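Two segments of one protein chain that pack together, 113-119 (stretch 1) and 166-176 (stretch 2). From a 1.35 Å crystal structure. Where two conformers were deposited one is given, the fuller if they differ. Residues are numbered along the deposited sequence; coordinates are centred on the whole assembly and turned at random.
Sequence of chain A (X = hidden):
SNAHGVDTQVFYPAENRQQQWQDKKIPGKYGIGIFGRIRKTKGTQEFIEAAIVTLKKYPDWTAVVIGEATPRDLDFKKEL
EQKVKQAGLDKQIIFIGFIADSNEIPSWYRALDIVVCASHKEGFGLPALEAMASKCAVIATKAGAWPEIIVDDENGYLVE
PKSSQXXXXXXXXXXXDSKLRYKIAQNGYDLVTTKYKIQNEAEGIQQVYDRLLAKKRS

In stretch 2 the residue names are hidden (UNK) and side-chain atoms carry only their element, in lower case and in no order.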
# COMPACT_ATOMS: atom_id res chain seq x y z
N ASP A 113 -2.15 -7.28 -2.02
CA ASP A 113 -3.16 -7.02 -3.04
C ASP A 113 -3.31 -5.55 -3.38
O ASP A 113 -3.60 -5.22 -4.50
CB ASP A 113 -4.51 -7.60 -2.65
CG ASP A 113 -4.63 -9.05 -3.01
OD1 ASP A 113 -4.05 -9.91 -2.33
OD2 ASP A 113 -5.28 -9.34 -4.04
N ILE A 114 -3.15 -4.70 -2.36
CA ILE A 114 -3.39 -3.25 -2.53
C ILE A 114 -2.25 -2.51 -1.90
O ILE A 114 -1.81 -2.90 -0.80
CB ILE A 114 -4.72 -2.84 -1.87
CG1 ILE A 114 -5.90 -3.62 -2.44
CG2 ILE A 114 -4.91 -1.33 -1.95
CD1 ILE A 114 -7.21 -3.45 -1.70
N VAL A 115 -1.79 -1.45 -2.53
CA VAL A 115 -0.79 -0.54 -1.97
C VAL A 115 -1.35 0.86 -1.98
O VAL A 115 -1.95 1.29 -2.97
CB VAL A 115 0.56 -0.61 -2.72
CG1 VAL A 115 1.52 0.46 -2.22
CG2 VAL A 115 1.18 -1.97 -2.51
N VAL A 116 -1.17 1.56 -0.84
CA VAL A 116 -1.57 2.95 -0.73
C VAL A 116 -0.35 3.84 -0.70
O VAL A 116 0.56 3.59 0.04
CB VAL A 116 -2.43 3.19 0.53
CG1 VAL A 116 -2.85 4.64 0.62
CG2 VAL A 116 -3.67 2.30 0.49
N CYS A 117 -0.37 4.89 -1.53
CA CYS A 117 0.71 5.88 -1.59
C CYS A 117 0.02 7.19 -1.20
O CYS A 117 -0.59 7.83 -2.02
CB CYS A 117 1.31 5.89 -3.03
SG CYS A 117 1.85 4.24 -3.64
N ALA A 118 0.12 7.55 0.08
CA ALA A 118 -0.69 8.61 0.68
C ALA A 118 0.07 9.93 0.91
O ALA A 118 -0.44 10.81 1.60
CB ALA A 118 -1.23 8.11 2.02
N SER A 119 1.24 10.07 0.33
CA SER A 119 2.07 11.24 0.62
C SER A 119 1.37 12.55 0.29
O SER A 119 0.70 12.67 -0.72
CB SER A 119 3.34 11.17 -0.16
OG SER A 119 4.19 12.26 0.16
N UNK A 166 -11.57 9.11 1.91
CA UNK A 166 -11.45 8.83 0.49
C UNK A 166 -10.62 7.55 0.27
O UNK A 166 -10.95 6.73 -0.58
n UNK A 166 -11.66 13.51 -0.93
c UNK A 166 -10.86 10.00 -0.28
c UNK A 166 -11.19 12.29 -1.21
o UNK A 166 -10.30 12.09 -2.05
c UNK A 166 -11.81 11.15 -0.46
N UNK A 167 -9.56 7.37 1.04
CA UNK A 167 -8.77 6.13 0.96
C UNK A 167 -9.65 4.93 1.35
O UNK A 167 -9.68 3.92 0.66
c UNK A 167 -6.54 7.30 1.37
c UNK A 167 -6.81 4.84 1.83
c UNK A 167 -5.42 7.58 2.34
c UNK A 167 -7.52 6.20 1.84
N UNK A 168 -10.38 5.05 2.46
CA UNK A 168 -11.25 3.96 2.88
C UNK A 168 -12.26 3.58 1.83
O UNK A 168 -12.53 2.40 1.62
c UNK A 168 -11.95 4.33 4.17
N UNK A 169 -12.87 4.58 1.18
CA UNK A 169 -13.86 4.28 0.13
C UNK A 169 -13.23 3.47 -0.99
O UNK A 169 -13.85 2.56 -1.52
o UNK A 169 -15.84 5.65 1.53
c UNK A 169 -15.35 6.28 0.58
o UNK A 169 -15.56 7.49 0.37
c UNK A 169 -14.48 5.58 -0.42
N UNK A 170 -12.00 3.80 -1.36
CA UNK A 170 -11.33 3.04 -2.43
C UNK A 170 -10.94 1.64 -1.98
O UNK A 170 -11.06 0.68 -2.74
n UNK A 170 -12.89 7.01 -5.18
c UNK A 170 -11.45 5.03 -4.73
c UNK A 170 -10.14 3.81 -2.99
c UNK A 170 -10.47 5.18 -3.58
c UNK A 170 -11.66 6.30 -5.53
N UNK A 171 -10.48 1.52 -0.74
CA UNK A 171 -10.17 0.19 -0.22
C UNK A 171 -11.43 -0.67 -0.22
O UNK A 171 -11.40 -1.84 -0.64
c UNK A 171 -9.65 0.28 1.20
c UNK A 171 -7.99 1.06 2.82
c UNK A 171 -7.22 -0.04 0.75
c UNK A 171 -8.27 0.87 1.36
N UNK A 172 -12.51 -0.13 0.34
CA UNK A 172 -13.82 -0.82 0.43
C UNK A 172 -14.17 -1.42 -0.93
O UNK A 172 -14.42 -2.62 -1.07
c UNK A 172 -14.88 0.21 0.88
o UNK A 172 -16.42 -1.62 1.32
o UNK A 172 -17.24 0.43 1.25
c UNK A 172 -16.29 -0.38 1.15
N UNK A 173 -14.15 -0.55 -1.95
CA UNK A 173 -14.48 -0.89 -3.36
C UNK A 173 -13.60 -1.95 -3.97
O UNK A 173 -14.09 -2.83 -4.70
c UNK A 173 -14.37 0.41 -4.20
se UNK A 173 -13.58 1.74 -6.79
c UNK A 173 -14.32 0.21 -5.73
c UNK A 173 -14.39 3.29 -5.88
N UNK A 174 -12.29 -1.87 -3.74
CA UNK A 174 -11.34 -2.86 -4.25
C UNK A 174 -11.45 -4.20 -3.53
O UNK A 174 -11.24 -5.23 -4.14
c UNK A 174 -9.66 -1.69 -6.59
c UNK A 174 -8.22 -0.66 -4.88
c UNK A 174 -9.92 -2.35 -4.20
c UNK A 174 -9.60 -1.19 -5.16
N UNK A 175 -11.74 -4.18 -2.25
CA UNK A 175 -11.89 -5.42 -1.50
C UNK A 175 -13.21 -6.07 -1.85
O UNK A 175 -13.28 -7.30 -1.97
c UNK A 175 -11.80 -5.17 0.00
c UNK A 175 -10.27 -4.13 1.75
c UNK A 175 -10.39 -4.70 0.36
c UNK A 175 -12.17 -6.43 0.76
N UNK A 176 -14.26 -5.28 -2.02
CA UNK A 176 -15.57 -5.86 -2.29
C UNK A 176 -15.82 -6.33 -3.69
O UNK A 176 -16.78 -7.09 -3.91
c UNK A 176 -16.64 -4.87 -1.98
o UNK A 176 -17.85 -5.48 -2.28

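Position 166 carries three side-chain carbons in a row, the third bonded to one oxygen and one nitrogen. This terminal amide on a three-carbon chain is glutamine, Q166, which lies out of reach of stretch 1. Position 167 has four carbons, forked at the first, with one arm two carbons long; both arms come near V116, and the tip of the long arm also reaches A118. The fork at CB identifies isoleucine, I167: its CG2 lies 4.1 Å from V116 CG1, and its CD1 4.2 Å from A118 CB.

At position 168 a single carbon makes alanine, A168, too far from the strand to touch it. Position 169 has two carbons, the second bearing two oxygens, hence a carboxylate and aspartate, D169, exposed to solvent. Four carbons in a row ending in nitrogen mark position 170 as lysine, K170; its chain makes no contact with stretch 1.

Position 171 again shows four carbons, but the fork is at the second, and one branch tip approaches both I114 and V116. This is leucine, L171. Its CA-to-CB bond points sideways, yet the end of the side chain comes nearer, placing CD2 3.8 Å from I114 CG2 and 4.3 Å from V116 CG2.

Position 172 repeats the pattern of two carbons with two oxygens on the second; it is aspartate, D172, and its CA-to-CB bond points away from the strand. At position 173 two carbons, a selenium and a last carbon form an unbranched chain, which is selenomethionine, M173, likewise without contact.

Position 174 has four carbons forked at the second, and its first carbon packs against I114. It is leucine, L174, with CB 3.8 Å from I114 CD1. Position 175 has four carbons forked at the first, with one two-carbon arm approaching I114: isoleucine, I175, whose CG1 is 4.0 Å from I114 CD1. Finally, one carbon followed by one oxygen makes position 176 serine, S176, exposed and clear of the contact.

The contact is wholly apolar, with no hydrogen bond across it. The helix runs nearly antiparallel to the strand, at 166°, so I167 meets V116 and A118 while L174 and I175 meet I114. Strand alternation turns I114 and V116 toward the helix and V115 and C117 away; helical periodicity gathers the four contacting residues on one face. I114 is the most heavily covered, meeting three helix residues, and its extended CD1 lies close to both L174 and I175. The two segments together bury 271 Å².

Stretch 2 (166-176) QIADKLDMLIS
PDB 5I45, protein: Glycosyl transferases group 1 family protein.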